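Local coordinates for mandelate racemase / muconate lactonizing enzyme, C-terminal domain protein (Pseudovibrio sp. JE062, PDB 4JHM), which belongs to the enolase superfamily, in which an N-terminal alpha+beta domain accompanies a C-terminal TIM-like barrel, at residues F143-V146 against E147-F150; Y233-L236 against V237-D241; L42-E45 against D46-G50. All blocks are in the same frame, centred on the assembly; numbering follows the deposited sequence.

Interaction 1 of 3, residues F143-V146 against E147-F150; sequences FDTV and EEYF
Phe143 and Tyr149 meet as a T-shaped aromatic pair where the chain turns into a helix. The edge of the Phe143 ring points at the Tyr149 face, with the planes 79° apart and the ring centroids 4.8 Å from each other. CG anti to the carbonyl carbon (chi1 -57°) brings that edge to the tyrosine: Phe143 CD2 sits over the centre of the ring and comes to 3.6 Å from Tyr149 CG. Phe143 CB lies 3.5 Å from Glu148 CB, while Glu148 O lies over one face of the Phe143 ring, toward the rim. A weak bond of 3.2 Å runs from Phe143 N to Tyr149 OH.

Glu148, its chain extended beyond CG, reaches back to Thr145 and crosses its side chain at about a right angle. Its OE2 takes two donors: Thr145 OG1 at 2.9 Å, on the anti lone pair, and Thr145 N at 3.2 Å, from above the carboxylate plane. Glu148 N in turn donates to Thr145 O, so the two residues are joined by both side-chain and backbone bonds. Tyr149 N bonds Val146 O at 3.2 Å.

Farther along, Val146 CG1 touches Phe150 CZ at 4.0 Å, and Val146 O lies over the Phe150 ring. This turn links strand 133-139 to helix 149-159 and leans on helix 172-186: Val146 and Tyr149 pack on Leu178, Phe150 makes a cation-pi contact with Lys185, and the Tyr149 hydroxyl is hydrogen-bonded to His167 O at the end of strand 163-167.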
loop_
_atom_site.group_PDB
_atom_site.type_symbol
_atom_site.label_atom_id
_atom_site.label_comp_id
_atom_site.label_asym_id
_atom_site.label_seq_id
_atom_site.Cartn_x
_atom_site.Cartn_y
_atom_site.Cartn_z
ATOM N N PHE A 143 28.911 8.565 33.229
ATOM C CA PHE A 143 29.461 8.334 34.554
ATOM C C PHE A 143 29.120 6.921 35.028
ATOM O O PHE A 143 28.157 6.313 34.554
ATOM C CB PHE A 143 28.941 9.374 35.543
ATOM C CG PHE A 143 29.240 10.792 35.140
ATOM C CD1 PHE A 143 30.546 11.236 35.030
ATOM C CD2 PHE A 143 28.212 11.688 34.884
ATOM C CE1 PHE A 143 30.826 12.541 34.662
ATOM C CE2 PHE A 143 28.484 12.996 34.519
ATOM C CZ PHE A 143 29.794 13.421 34.407
ATOM N N ASP A 144 29.921 6.400 35.956
ATOM C CA ASP A 144 29.750 5.033 36.449
ATOM C C ASP A 144 28.514 4.889 37.338
ATOM O O ASP A 144 27.841 3.858 37.304
ATOM C CB ASP A 144 30.996 4.573 37.213
ATOM C CG ASP A 144 32.121 4.134 36.290
ATOM O OD1 ASP A 144 32.484 4.906 35.382
ATOM O OD2 ASP A 144 32.646 3.015 36.476
ATOM N N THR A 145 28.224 5.915 38.134
ATOM C CA THR A 145 27.039 5.910 38.991
ATOM C C THR A 145 26.101 7.065 38.665
ATOM O O THR A 145 26.535 8.130 38.227
ATOM C CB THR A 145 27.415 5.999 40.480
ATOM O OG1 THR A 145 28.348 7.067 40.679
ATOM C CG2 THR A 145 28.029 4.698 40.955
ATOM N N VAL A 146 24.810 6.839 38.894
ATOM C CA VAL A 146 23.776 7.835 38.626
ATOM C C VAL A 146 24.027 9.146 39.361
ATOM O O VAL A 146 23.708 10.218 38.845
ATOM C CB VAL A 146 22.383 7.314 39.041
ATOM C CG1 VAL A 146 21.412 8.468 39.250
ATOM C CG2 VAL A 146 21.847 6.337 38.006
ATOM N N GLU A 147 24.591 9.054 40.563
ATOM C CA GLU A 147 24.769 10.221 41.431
ATOM C C GLU A 147 25.825 11.185 40.892
ATOM O O GLU A 147 25.778 12.381 41.173
ATOM C CB GLU A 147 25.130 9.788 42.857
ATOM C CG GLU A 147 23.992 9.121 43.623
ATOM C CD GLU A 147 23.614 7.758 43.066
ATOM O OE1 GLU A 147 24.486 7.083 42.473
ATOM O OE2 GLU A 147 22.441 7.354 43.225
ATOM N N GLU A 148 26.768 10.665 40.114
ATOM C CA GLU A 148 27.805 11.494 39.504
ATOM C C GLU A 148 27.225 12.485 38.496
ATOM O O GLU A 148 27.867 13.476 38.154
ATOM C CB GLU A 148 28.854 10.616 38.813
ATOM C CG GLU A 148 29.699 9.778 39.766
ATOM C CD GLU A 148 30.775 8.981 39.050
ATOM O OE1 GLU A 148 31.678 9.600 38.448
ATOM O OE2 GLU A 148 30.722 7.733 39.091
ATOM N N TYR A 149 26.012 12.211 38.021
ATOM C CA TYR A 149 25.381 13.032 36.993
ATOM C C TYR A 149 24.879 14.376 37.514
ATOM O O TYR A 149 24.830 15.351 36.767
ATOM C CB TYR A 149 24.216 12.273 36.345
ATOM C CG TYR A 149 24.639 11.322 35.246
ATOM C CD1 TYR A 149 25.019 10.018 35.534
ATOM C CD2 TYR A 149 24.666 11.732 33.917
ATOM C CE1 TYR A 149 25.412 9.149 34.532
ATOM C CE2 TYR A 149 25.061 10.871 32.911
ATOM C CZ TYR A 149 25.433 9.578 33.223
ATOM O OH TYR A 149 25.824 8.714 32.226
ATOM N N PHE A 150 24.503 14.433 38.787
ATOM C CA PHE A 150 23.829 15.618 39.316
ATOM C C PHE A 150 24.740 16.845 39.388
ATOM O O PHE A 150 24.348 17.927 38.947
ATOM C CB PHE A 150 23.203 15.328 40.684
ATOM C CG PHE A 150 22.245 14.166 40.681
ATOM C CD1 PHE A 150 21.362 13.976 39.633
ATOM C CD2 PHE A 150 22.222 13.270 41.740
ATOM C CE1 PHE A 150 20.482 12.910 39.635
ATOM C CE2 PHE A 150 21.341 12.203 41.748
ATOM C CZ PHE A 150 20.470 12.023 40.695
#

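Interaction 2 of 3, residues Y233-L236 against V237-D241; sequences YQRL and VANTD
Asn239 turns its side-chain amide back onto the carbonyl of Arg235, one helical turn earlier. ND2 donates to Arg235 O at 3.0 Å, in the carbonyl plane and on a lone pair, and the acceptor lies close to the plane of the Asn239 amide. With CG anti to its own carbonyl carbon (chi1 -73°), the group reaches an oxygen that also receives weak bonds from the backbone N of Ala238 and Asn239. Thr240 OG1 donates to the next carbonyl, Leu236 O, at 3.2 Å, tilted from the carbonyl plane, beside a weak bond from Thr240 N. Earlier in the helix Val237 N bonds Tyr233 O at 3.0 Å, almost straight, whereas Ala238 N to Gln234 O is weak.

Outward from these bonds, Leu242 N is hydrogen-bonded to Thr240 OG1, Leu236 packs on Ala206 and Met207 of helix 203-215, and both Leu236 and Val237 rest on Ile244. The Arg235 guanidinium leaves the helix for a salt bridge with Asp241 of a neighbouring subunit, and Arg235 of another subunit bonds Val237 O. Side chains thus take up carbonyls at the C-terminal end of helix 230-239, within a beta-alpha-beta unit (strands 220-222 and 243-245) of the TIM-like barrel.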
loop_
_atom_site.group_PDB
_atom_site.type_symbol
_atom_site.label_atom_id
_atom_site.label_comp_id
_atom_site.label_asym_id
_atom_site.label_seq_id
_atom_site.Cartn_x
_atom_site.Cartn_y
_atom_site.Cartn_z
ATOM N N TYR A 233 12.177 1.470 13.828
ATOM C CA TYR A 233 12.145 2.927 13.774
ATOM C C TYR A 233 10.762 3.420 13.319
ATOM O O TYR A 233 10.188 4.332 13.916
ATOM C CB TYR A 233 13.216 3.443 12.821
ATOM C CG TYR A 233 14.530 3.810 13.472
ATOM C CD1 TYR A 233 14.728 5.077 13.997
ATOM C CD2 TYR A 233 15.584 2.906 13.531
ATOM C CE1 TYR A 233 15.926 5.432 14.585
ATOM C CE2 TYR A 233 16.791 3.257 14.116
ATOM C CZ TYR A 233 16.955 4.525 14.642
ATOM O OH TYR A 233 18.146 4.900 15.229
ATOM N N GLN A 234 10.229 2.809 12.267
ATOM C CA GLN A 234 8.904 3.161 11.765
ATOM C C GLN A 234 7.850 3.068 12.860
ATOM O O GLN A 234 6.954 3.915 12.946
ATOM C CB GLN A 234 8.509 2.257 10.596
ATOM C CG GLN A 234 9.240 2.580 9.303
ATOM C CD GLN A 234 8.793 1.710 8.142
ATOM O OE1 GLN A 234 8.778 0.489 8.246
ATOM N NE2 GLN A 234 8.435 2.338 7.030
ATOM N N ARG A 235 7.973 2.043 13.700
ATOM C CA ARG A 235 6.978 1.764 14.736
ATOM C C ARG A 235 7.127 2.717 15.931
ATOM O O ARG A 235 6.132 3.155 16.514
ATOM C CB ARG A 235 7.074 0.294 15.150
ATOM C CG ARG A 235 6.546 -0.033 16.533
ATOM C CD ARG A 235 6.744 -1.505 16.856
ATOM N NE ARG A 235 5.501 -2.263 16.741
ATOM C CZ ARG A 235 4.819 -2.729 17.779
ATOM N NH1 ARG A 235 3.698 -3.396 17.586
ATOM N NH2 ARG A 235 5.261 -2.526 19.016
ATOM N N LEU A 236 8.363 3.062 16.282
ATOM C CA LEU A 236 8.597 4.098 17.298
ATOM C C LEU A 236 8.001 5.447 16.890
ATOM O O LEU A 236 7.313 6.096 17.682
ATOM C CB LEU A 236 10.093 4.270 17.565
ATOM C CG LEU A 236 10.729 3.177 18.420
ATOM C CD1 LEU A 236 12.234 3.377 18.493
ATOM C CD2 LEU A 236 10.109 3.171 19.806
ATOM N N VAL A 237 8.279 5.867 15.658
ATOM C CA VAL A 237 7.769 7.131 15.132
ATOM C C VAL A 237 6.256 7.091 14.922
ATOM O O VAL A 237 5.582 8.118 15.000
ATOM C CB VAL A 237 8.455 7.500 13.798
ATOM C CG1 VAL A 237 7.729 8.645 13.109
ATOM C CG2 VAL A 237 9.913 7.867 14.039
ATOM N N ALA A 238 5.718 5.909 14.657
ATOM C CA ALA A 238 4.302 5.804 14.328
ATOM C C ALA A 238 3.431 5.680 15.571
ATOM O O ALA A 238 2.234 5.944 15.510
ATOM C CB ALA A 238 4.060 4.627 13.396
ATOM N N ASN A 239 4.025 5.282 16.692
ATOM C CA ASN A 239 3.248 5.015 17.897
ATOM C C ASN A 239 3.550 5.937 19.081
ATOM O O ASN A 239 3.027 5.724 20.173
ATOM C CB ASN A 239 3.410 3.555 18.317
ATOM C CG ASN A 239 2.658 2.606 17.411
ATOM O OD1 ASN A 239 1.515 2.247 17.683
ATOM N ND2 ASN A 239 3.289 2.206 16.320
ATOM N N THR A 240 4.387 6.952 18.865
ATOM C CA THR A 240 4.631 7.985 19.870
ATOM C C THR A 240 4.775 9.340 19.196
ATOM O O THR A 240 4.879 9.428 17.975
ATOM C CB THR A 240 5.921 7.737 20.680
ATOM O OG1 THR A 240 7.051 8.255 19.964
ATOM C CG2 THR A 240 6.119 6.251 20.968
ATOM N N ASP A 241 4.794 10.395 20.003
ATOM C CA ASP A 241 4.982 11.751 19.497
ATOM C C ASP A 241 6.396 12.244 19.794
ATOM O O ASP A 241 6.766 13.369 19.461
ATOM C CB ASP A 241 3.938 12.682 20.110
ATOM C CG ASP A 241 2.526 12.339 19.670
ATOM O OD1 ASP A 241 2.371 11.663 18.627
ATOM O OD2 ASP A 241 1.571 12.743 20.364
#

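Interaction 3 of 3, residues L42-E45 against D46-G50; sequences LFTE and DGTEG
Leu42 and Gly50 form an antiparallel hydrogen-bonded pair, Leu42 N to Gly50 O at 2.8 Å and Gly50 N to Leu42 O at 2.7 Å, which starts the ladder of a beta hairpin. Leu42 O also receives a CA-H...O contact from Glu49. Nearer the turn, the Thr44 hydroxyl joins in. Thr44 OG1, set between its backbone N and carbonyl carbon (chi1 54°), faces inward across the hairpin, with Asp46 OD1 at 2.7 Å and Thr48 O both near it; its single proton can serve either, and which one is not settled. The Thr44 and Asp46 side chains lie side by side, pointing the same way, and Asp46 OD1 takes a weak bond from Thr48 N. Gly47, between Asp46 and Thr48, has a positive phi (84°) within the turn.

Phe43 and Glu49 also run side by side, on the other side of the strands from Thr44, ring and carboxylate planes nearly perpendicular at 85°. Glu49 OE2 comes to 3.3 Å from Phe43 CE1, while its salt bridge is with Arg41. Leu42 goes into the core between strand 8-16 and helix 100-119, packing on Val11 and Ala110, and Thr44 and Thr48 both rest on Ile114 of that helix.

Glu45 pairs with Arg7, and Asp46 with Lys118 at the end of helix 100-119. The acidic groups of the turn are therefore matched by basic ones, which probably steadies their carboxylate form, while the buried Thr44 hydroxyl has acceptors supplied by the turn itself.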
loop_
_atom_site.group_PDB
_atom_site.type_symbol
_atom_site.label_atom_id
_atom_site.label_comp_id
_atom_site.label_asym_id
_atom_site.label_seq_id
_atom_site.Cartn_x
_atom_site.Cartn_y
_atom_site.Cartn_z
ATOM N N LEU A 42 44.915 22.268 2.953
ATOM C CA LEU A 42 45.149 22.479 1.529
ATOM C C LEU A 42 45.804 23.831 1.288
ATOM O O LEU A 42 45.444 24.822 1.919
ATOM C CB LEU A 42 43.832 22.423 0.756
ATOM C CG LEU A 42 43.022 21.130 0.844
ATOM C CD1 LEU A 42 41.656 21.337 0.208
ATOM C CD2 LEU A 42 43.753 19.970 0.182
ATOM N N PHE A 43 46.761 23.859 0.365
ATOM C CA PHE A 43 47.417 25.096 -0.040
ATOM C C PHE A 43 47.066 25.412 -1.494
ATOM O O PHE A 43 46.660 24.526 -2.246
ATOM C CB PHE A 43 48.934 24.969 0.100
ATOM C CG PHE A 43 49.418 24.874 1.522
ATOM C CD1 PHE A 43 49.645 26.020 2.272
ATOM C CD2 PHE A 43 49.677 23.640 2.100
ATOM C CE1 PHE A 43 50.106 25.937 3.576
ATOM C CE2 PHE A 43 50.141 23.552 3.401
ATOM C CZ PHE A 43 50.359 24.700 4.140
ATOM N N THR A 44 47.234 26.674 -1.886
ATOM C CA THR A 44 46.934 27.109 -3.250
ATOM C C THR A 44 48.099 27.888 -3.869
ATOM O O THR A 44 49.178 27.983 -3.284
ATOM C CB THR A 44 45.668 27.986 -3.287
ATOM O OG1 THR A 44 45.810 29.076 -2.371
ATOM C CG2 THR A 44 44.444 27.172 -2.911
ATOM N N GLU A 45 47.875 28.432 -5.062
ATOM C CA GLU A 45 48.904 29.189 -5.767
ATOM C C GLU A 45 49.179 30.536 -5.104
ATOM O O GLU A 45 50.309 31.021 -5.130
ATOM C CB GLU A 45 48.500 29.415 -7.229
ATOM C CG GLU A 45 48.487 28.156 -8.086
ATOM C CD GLU A 45 49.879 27.669 -8.462
ATOM O OE1 GLU A 45 50.072 27.262 -9.627
ATOM O OE2 GLU A 45 50.781 27.688 -7.600
ATOM N N ASP A 46 48.149 31.135 -4.512
ATOM C CA ASP A 46 48.278 32.467 -3.921
ATOM C C ASP A 46 48.436 32.431 -2.399
ATOM O O ASP A 46 48.284 33.453 -1.727
ATOM C CB ASP A 46 47.081 33.342 -4.305
ATOM C CG ASP A 46 45.760 32.753 -3.864
ATOM O OD1 ASP A 46 45.715 31.543 -3.550
ATOM O OD2 ASP A 46 44.763 33.501 -3.839
ATOM N N GLY A 47 48.747 31.255 -1.863
ATOM C CA GLY A 47 49.005 31.110 -0.433
ATOM C C GLY A 47 47.744 30.941 0.395
ATOM O O GLY A 47 47.812 30.838 1.620
ATOM N N THR A 48 46.592 30.924 -0.266
ATOM C CA THR A 48 45.330 30.685 0.420
ATOM C C THR A 48 45.277 29.225 0.854
ATOM O O THR A 48 45.512 28.327 0.042
ATOM C CB THR A 48 44.128 31.004 -0.491
ATOM O OG1 THR A 48 44.165 32.388 -0.865
ATOM C CG2 THR A 48 42.811 30.699 0.216
ATOM N N GLU A 49 44.983 28.987 2.130
ATOM C CA GLU A 49 44.977 27.624 2.663
ATOM C C GLU A 49 43.635 27.237 3.283
ATOM O O GLU A 49 42.975 28.057 3.922
ATOM C CB GLU A 49 46.112 27.430 3.676
ATOM C CG GLU A 49 45.922 28.132 5.011
ATOM C CD GLU A 49 47.053 27.833 5.982
ATOM O OE1 GLU A 49 46.768 27.638 7.185
ATOM O OE2 GLU A 49 48.224 27.779 5.537
ATOM N N GLY A 50 43.241 25.981 3.085
ATOM C CA GLY A 50 41.948 25.483 3.557
ATOM C C GLY A 50 42.099 24.385 4.587
ATOM O O GLY A 50 42.975 23.530 4.469
#

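How the interactions relate
The three contacts are local turns spread widely over one chain, met in the order interaction 3, interaction 1, interaction 2. Interaction 3 joins strands 34-44 and 50-58 of the antiparallel sheet in the N-terminal domain. Interactions 1 and 2 belong to the barrel: one lies at the N-terminal end of helix 149-159, the other at the C-terminal end of helix 230-239, and their centres lie about 30 Å apart. Interaction 3 lies on the opposite side of the chain's centre from both, about 47 Å from interaction 1 and 48 Å from interaction 2, centre to centre. None touches another; each is a separate local contact, and of the three, interaction 2 alone meets other subunits.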